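Local coordinates for protein FG41 Malonate Semialdehyde Decarboxylase (Coryneform bacterium, PDB 4LHO) that belongs to the tautomerase superfamily of enzymes, built from two beta-alpha-beta units per chain and assembled here as a trimer, at residues I3-T8 / V66-F71; D25-V30 / A86-S91. All coordinates share one frame; numbering follows the deposited sequence.

From the N terminus, strand 2-8 leads into helix 13-31, and strand 39-45 returns beside strand 2-8 to complete a first beta-alpha-beta unit; strand 66-73, helix 78-92 and strand 102-109 repeat the plan. Contact 1 closes a loop of 57 residues by pairing the first strands of the two units, and contact 2 closes one of 55 by packing their helices. Because the segments alternate along the chain, the two closures cross rather than nest. Together they join the units twice, through the middle of the four-stranded sheet and through the helical layer on one of its faces. The layers meet where Ile3 packs on Leu27 and Ile68 on Ile88.

Contact 1. Residues I3-T8 / V66-F71; sequences IRIDLT and VIIHVF
Arg4 and His69 exchange two backbone hydrogen bonds, Arg4 N to His69 O at 2.9 Å and His69 N to Arg4 O at 2.8 Å, and Asp6 and Ile67 form a matching pair. These four bonds hold the two central, antiparallel strands of the tautomerase beta-alpha-beta sheet together, each being the first strand of its unit. Between the hydrogen-bonded pairs, CA of Ile5 lies 3.3 Å from the carbonyl oxygen of Ile67, a CA-H...O contact.

On the face bearing Arg4, Asp6, Ile67 and His69, which is turned to the other subunits of the trimer, Arg4 NH1 forms a salt bridge with Asp6 of the third subunit, while Asp6 OD2 does the same with Arg4 of the second and OD1 bonds to His45 of its own chain. The long arm of Arg4 is extended from CG to NE, which carries it past the Phe71 ring: Arg4 CD and Phe71 CE2 are 3.8 Å apart, and CE2 lies at the guanidinium edge, the two planes being almost perpendicular (88°). Phe71 in turn sets CZ over the centre of the His69 ring, whose NE2 is held by Thr107.

Ile3, Ile5, Ile68 and Val70 form the apolar face, covered in part by helix 13-31. Ile3 and Ile68 meet obliquely through their CG2 methyls at 3.8 Å. CG1 of Ile3 sits beside the backbone N, and the bend at chi2 (-58°) swings Ile3 CD1 alongside Val70, 3.5 Å from Val70 CG1.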
loop_
_atom_site.group_PDB
_atom_site.type_symbol
_atom_site.label_atom_id
_atom_site.label_comp_id
_atom_site.label_asym_id
_atom_site.label_seq_id
_atom_site.Cartn_x
_atom_site.Cartn_y
_atom_site.Cartn_z
ATOM N N ILE A 3 2.198 8.989 -2.426
ATOM C CA ILE A 3 0.808 8.900 -2.780
ATOM C C ILE A 3 0.577 7.785 -3.781
ATOM O O ILE A 3 1.156 7.799 -4.868
ATOM C CB ILE A 3 0.298 10.224 -3.435
ATOM C CG1 ILE A 3 0.821 11.449 -2.684
ATOM C CG2 ILE A 3 -1.232 10.232 -3.520
ATOM C CD1 ILE A 3 0.434 11.471 -1.241
ATOM N N ARG A 4 -0.307 6.848 -3.436
ATOM C CA ARG A 4 -0.729 5.842 -4.377
ATOM C C ARG A 4 -2.095 6.242 -4.888
ATOM O O ARG A 4 -3.065 6.374 -4.126
ATOM C CB ARG A 4 -0.797 4.440 -3.739
ATOM C CG ARG A 4 0.507 3.904 -3.310
ATOM C CD ARG A 4 0.449 2.485 -2.733
ATOM N NE ARG A 4 1.783 2.156 -2.229
ATOM C CZ ARG A 4 2.712 1.487 -2.915
ATOM N NH1 ARG A 4 2.433 0.995 -4.133
ATOM N NH2 ARG A 4 3.917 1.300 -2.367
ATOM N N ILE A 5 -2.175 6.439 -6.189
ATOM C CA ILE A 5 -3.418 6.815 -6.811
ATOM C C ILE A 5 -3.831 5.658 -7.675
ATOM O O ILE A 5 -3.138 5.326 -8.629
ATOM C CB ILE A 5 -3.233 8.056 -7.738
ATOM C CG1 ILE A 5 -2.766 9.262 -6.936
ATOM C CG2 ILE A 5 -4.526 8.378 -8.493
ATOM C CD1 ILE A 5 -2.293 10.437 -7.773
ATOM N N ASP A 6 -4.967 5.057 -7.361
ATOM C CA ASP A 6 -5.492 3.959 -8.151
ATOM C C ASP A 6 -6.795 4.381 -8.782
ATOM O O ASP A 6 -7.675 4.912 -8.102
ATOM C CB ASP A 6 -5.686 2.731 -7.278
ATOM C CG ASP A 6 -4.360 2.092 -6.885
ATOM O OD1 ASP A 6 -3.919 1.116 -7.548
ATOM O OD2 ASP A 6 -3.731 2.605 -5.947
ATOM N N LEU A 7 -6.889 4.205 -10.097
ATOM C CA LEU A 7 -8.052 4.670 -10.836
ATOM C C LEU A 7 -8.333 3.708 -11.985
ATOM O O LEU A 7 -7.743 2.639 -12.055
ATOM C CB LEU A 7 -7.859 6.118 -11.317
ATOM C CG LEU A 7 -6.495 6.473 -11.929
ATOM C CD1 LEU A 7 -6.414 5.963 -13.339
ATOM C CD2 LEU A 7 -6.268 7.979 -11.901
ATOM N N THR A 8 -9.235 4.081 -12.880
ATOM C CA THR A 8 -9.707 3.144 -13.886
ATOM C C THR A 8 -9.197 3.506 -15.277
ATOM O O THR A 8 -8.900 4.670 -15.547
ATOM C CB THR A 8 -11.237 3.063 -13.870
ATOM O OG1 THR A 8 -11.783 4.380 -14.016
ATOM C CG2 THR A 8 -11.731 2.447 -12.524
ATOM N N VAL A 66 -11.748 6.923 -8.161
ATOM C CA VAL A 66 -10.374 7.312 -7.927
ATOM C C VAL A 66 -10.027 7.157 -6.446
ATOM O O VAL A 66 -10.595 7.829 -5.597
ATOM C CB VAL A 66 -10.117 8.764 -8.361
ATOM C CG1 VAL A 66 -8.660 9.152 -8.069
ATOM C CG2 VAL A 66 -10.483 8.941 -9.845
ATOM N N ILE A 67 -9.089 6.260 -6.148
ATOM C CA ILE A 67 -8.681 6.032 -4.778
ATOM C C ILE A 67 -7.296 6.600 -4.554
ATOM O O ILE A 67 -6.362 6.313 -5.298
ATOM C CB ILE A 67 -8.716 4.527 -4.416
ATOM C CG1 ILE A 67 -10.141 3.985 -4.541
ATOM C CG2 ILE A 67 -8.231 4.312 -3.010
ATOM C CD1 ILE A 67 -10.239 2.509 -4.280
ATOM N N ILE A 68 -7.181 7.390 -3.497
ATOM C CA ILE A 68 -5.995 8.130 -3.205
ATOM C C ILE A 68 -5.532 7.781 -1.815
ATOM O O ILE A 68 -6.230 8.025 -0.847
ATOM C CB ILE A 68 -6.252 9.660 -3.326
ATOM C CG1 ILE A 68 -6.619 10.033 -4.768
ATOM C CG2 ILE A 68 -5.019 10.448 -2.894
ATOM C CD1 ILE A 68 -7.429 11.367 -4.896
ATOM N N HIS A 69 -4.336 7.211 -1.719
ATOM C CA HIS A 69 -3.849 6.705 -0.448
ATOM C C HIS A 69 -2.564 7.407 -0.120
ATOM O O HIS A 69 -1.535 7.244 -0.785
ATOM C CB HIS A 69 -3.627 5.173 -0.518
ATOM C CG HIS A 69 -3.443 4.515 0.823
ATOM N ND1 HIS A 69 -3.514 3.147 1.008
ATOM C CD2 HIS A 69 -3.187 5.044 2.044
ATOM C CE1 HIS A 69 -3.305 2.867 2.283
ATOM N NE2 HIS A 69 -3.095 3.997 2.930
ATOM N N VAL A 70 -2.629 8.205 0.920
ATOM C CA VAL A 70 -1.522 9.053 1.290
ATOM C C VAL A 70 -0.776 8.426 2.422
ATOM O O VAL A 70 -1.314 8.273 3.511
ATOM C CB VAL A 70 -2.023 10.444 1.787
ATOM C CG1 VAL A 70 -0.858 11.357 2.048
ATOM C CG2 VAL A 70 -2.955 11.023 0.793
ATOM N N PHE A 71 0.487 8.118 2.180
ATOM C CA PHE A 71 1.374 7.661 3.221
ATOM C C PHE A 71 2.285 8.826 3.640
ATOM O O PHE A 71 3.130 9.296 2.863
ATOM C CB PHE A 71 2.218 6.477 2.722
ATOM C CG PHE A 71 1.415 5.280 2.341
ATOM C CD1 PHE A 71 1.157 4.277 3.264
ATOM C CD2 PHE A 71 0.922 5.142 1.065
ATOM C CE1 PHE A 71 0.414 3.175 2.913
ATOM C CE2 PHE A 71 0.169 4.026 0.710
ATOM C CZ PHE A 71 -0.078 3.058 1.619
#

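Contact 2. Residues D25-V30 / A86-S91; sequences DALVEV and AAITES
The carbonyl oxygen of Ala87, whose carbonyl carbon lies 3.7 Å from Ala26 CB, accepts two bonds from Ser91: the helical one from Ser91 N and a second from Ser91 OG at 2.9 Å. This is part of the helix-helix packing of the tautomerase fold, in which the helices of the two beta-alpha-beta units lie on the same face of the sheet. The two donors approach Ala87 O from opposite faces of the carbonyl plane, the hydroxyl standing 39° out of it. Placing OG beside its own backbone N (chi1 -72°) turns the hydroxyl back along the helix, so its polar end is satisfied within the turn even though Ala26 CB packs against it.

The segments run roughly antiparallel, at 143°, with axes 8.6 Å apart. Small residues allow this close approach. Ala26 points at the partner helix and its methyl nestles against backbone, 3.6 Å from Ile88 N, as well as against Ala87 CB at 3.8 Å.

On the side nearer the sheet, CG1 of Ile88 passes Ala26 CB at 3.8 Å, and its CD1 reaches more loosely toward Leu27 CD2. Ile88 also touches Ile104 of strand 102-109, linking the helix pair to the sheet. Val30, one turn on from Ala26, extends the apolar seam and packs on Val84 as well. Val30 CG2 meets the Ala87 CB methyl at 3.6 Å.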
loop_
_atom_site.group_PDB
_atom_site.type_symbol
_atom_site.label_atom_id
_atom_site.label_comp_id
_atom_site.label_asym_id
_atom_site.label_seq_id
_atom_site.Cartn_x
_atom_site.Cartn_y
_atom_site.Cartn_z
ATOM N N ASP A 25 -0.915 19.433 -6.111
ATOM C CA ASP A 25 -1.066 20.873 -5.846
ATOM C C ASP A 25 -1.849 21.082 -4.574
ATOM O O ASP A 25 -1.475 21.927 -3.740
ATOM C CB ASP A 25 -1.707 21.594 -7.023
ATOM C CG ASP A 25 -0.776 21.667 -8.219
ATOM O OD1 ASP A 25 0.460 21.663 -7.970
ATOM O OD2 ASP A 25 -1.263 21.688 -9.383
ATOM N N ALA A 26 -2.884 20.260 -4.387
ATOM C CA ALA A 26 -3.676 20.359 -3.181
ATOM C C ALA A 26 -2.813 20.102 -1.974
ATOM O O ALA A 26 -2.932 20.797 -0.962
ATOM C CB ALA A 26 -4.856 19.438 -3.229
ATOM N N LEU A 27 -1.911 19.132 -2.069
ATOM C CA LEU A 27 -1.132 18.790 -0.895
ATOM C C LEU A 27 -0.113 19.887 -0.598
ATOM O O LEU A 27 0.262 20.113 0.553
ATOM C CB LEU A 27 -0.415 17.460 -1.095
ATOM C CG LEU A 27 -1.297 16.214 -1.106
ATOM C CD1 LEU A 27 -0.521 14.995 -1.619
ATOM C CD2 LEU A 27 -1.828 15.956 0.287
ATOM N N VAL A 28 0.383 20.528 -1.650
ATOM C CA VAL A 28 1.355 21.606 -1.479
ATOM C C VAL A 28 0.660 22.778 -0.787
ATOM O O VAL A 28 1.175 23.331 0.204
ATOM C CB VAL A 28 1.945 22.083 -2.838
ATOM C CG1 VAL A 28 2.758 23.362 -2.657
ATOM C CG2 VAL A 28 2.824 21.000 -3.458
ATOM N N GLU A 29 -0.525 23.113 -1.295
ATOM C CA GLU A 29 -1.339 24.191 -0.750
ATOM C C GLU A 29 -1.622 23.977 0.733
ATOM O O GLU A 29 -1.255 24.801 1.580
ATOM C CB GLU A 29 -2.653 24.311 -1.524
ATOM N N VAL A 30 -2.245 22.854 1.071
ATOM C CA VAL A 30 -2.650 22.629 2.454
ATOM C C VAL A 30 -1.511 22.278 3.410
ATOM O O VAL A 30 -1.505 22.729 4.542
ATOM C CB VAL A 30 -3.700 21.523 2.559
ATOM C CG1 VAL A 30 -4.002 21.221 4.030
ATOM C CG2 VAL A 30 -4.966 21.919 1.803
ATOM N N ALA A 86 -10.607 18.097 1.437
ATOM C CA ALA A 86 -11.450 19.057 0.690
ATOM C C ALA A 86 -10.701 19.667 -0.488
ATOM O O ALA A 86 -11.214 19.679 -1.617
ATOM C CB ALA A 86 -11.974 20.157 1.611
ATOM N N ALA A 87 -9.468 20.120 -0.235
ATOM C CA ALA A 87 -8.644 20.692 -1.305
ATOM C C ALA A 87 -8.466 19.711 -2.448
ATOM O O ALA A 87 -8.622 20.067 -3.604
ATOM C CB ALA A 87 -7.296 21.113 -0.772
ATOM N N ILE A 88 -8.162 18.460 -2.120
ATOM C CA ILE A 88 -7.985 17.453 -3.149
ATOM C C ILE A 88 -9.239 17.331 -3.988
ATOM O O ILE A 88 -9.191 17.391 -5.209
ATOM C CB ILE A 88 -7.650 16.069 -2.541
ATOM C CG1 ILE A 88 -6.202 16.059 -2.061
ATOM C CG2 ILE A 88 -7.896 14.952 -3.568
ATOM C CD1 ILE A 88 -5.869 14.907 -1.129
ATOM N N THR A 89 -10.364 17.151 -3.321
ATOM C CA THR A 89 -11.619 16.867 -4.016
ATOM C C THR A 89 -12.067 18.035 -4.891
ATOM O O THR A 89 -12.563 17.842 -6.021
ATOM C CB THR A 89 -12.720 16.458 -2.995
ATOM O OG1 THR A 89 -12.314 15.244 -2.344
ATOM C CG2 THR A 89 -14.054 16.209 -3.665
ATOM N N GLU A 90 -11.886 19.253 -4.392
ATOM C CA GLU A 90 -12.283 20.396 -5.198
ATOM C C GLU A 90 -11.260 20.623 -6.333
ATOM O O GLU A 90 -11.638 21.052 -7.402
ATOM C CB GLU A 90 -12.648 21.645 -4.336
ATOM C CG GLU A 90 -11.611 22.125 -3.321
ATOM C CD GLU A 90 -12.195 22.700 -1.981
ATOM O OE1 GLU A 90 -13.385 22.491 -1.627
ATOM O OE2 GLU A 90 -11.422 23.347 -1.242
ATOM N N SER A 91 -10.001 20.230 -6.147
ATOM C CA SER A 91 -9.002 20.328 -7.221
ATOM C C SER A 91 -9.334 19.419 -8.392
ATOM O O SER A 91 -8.952 19.701 -9.519
ATOM C CB SER A 91 -7.605 19.957 -6.726
ATOM O OG SER A 91 -7.081 20.967 -5.894
#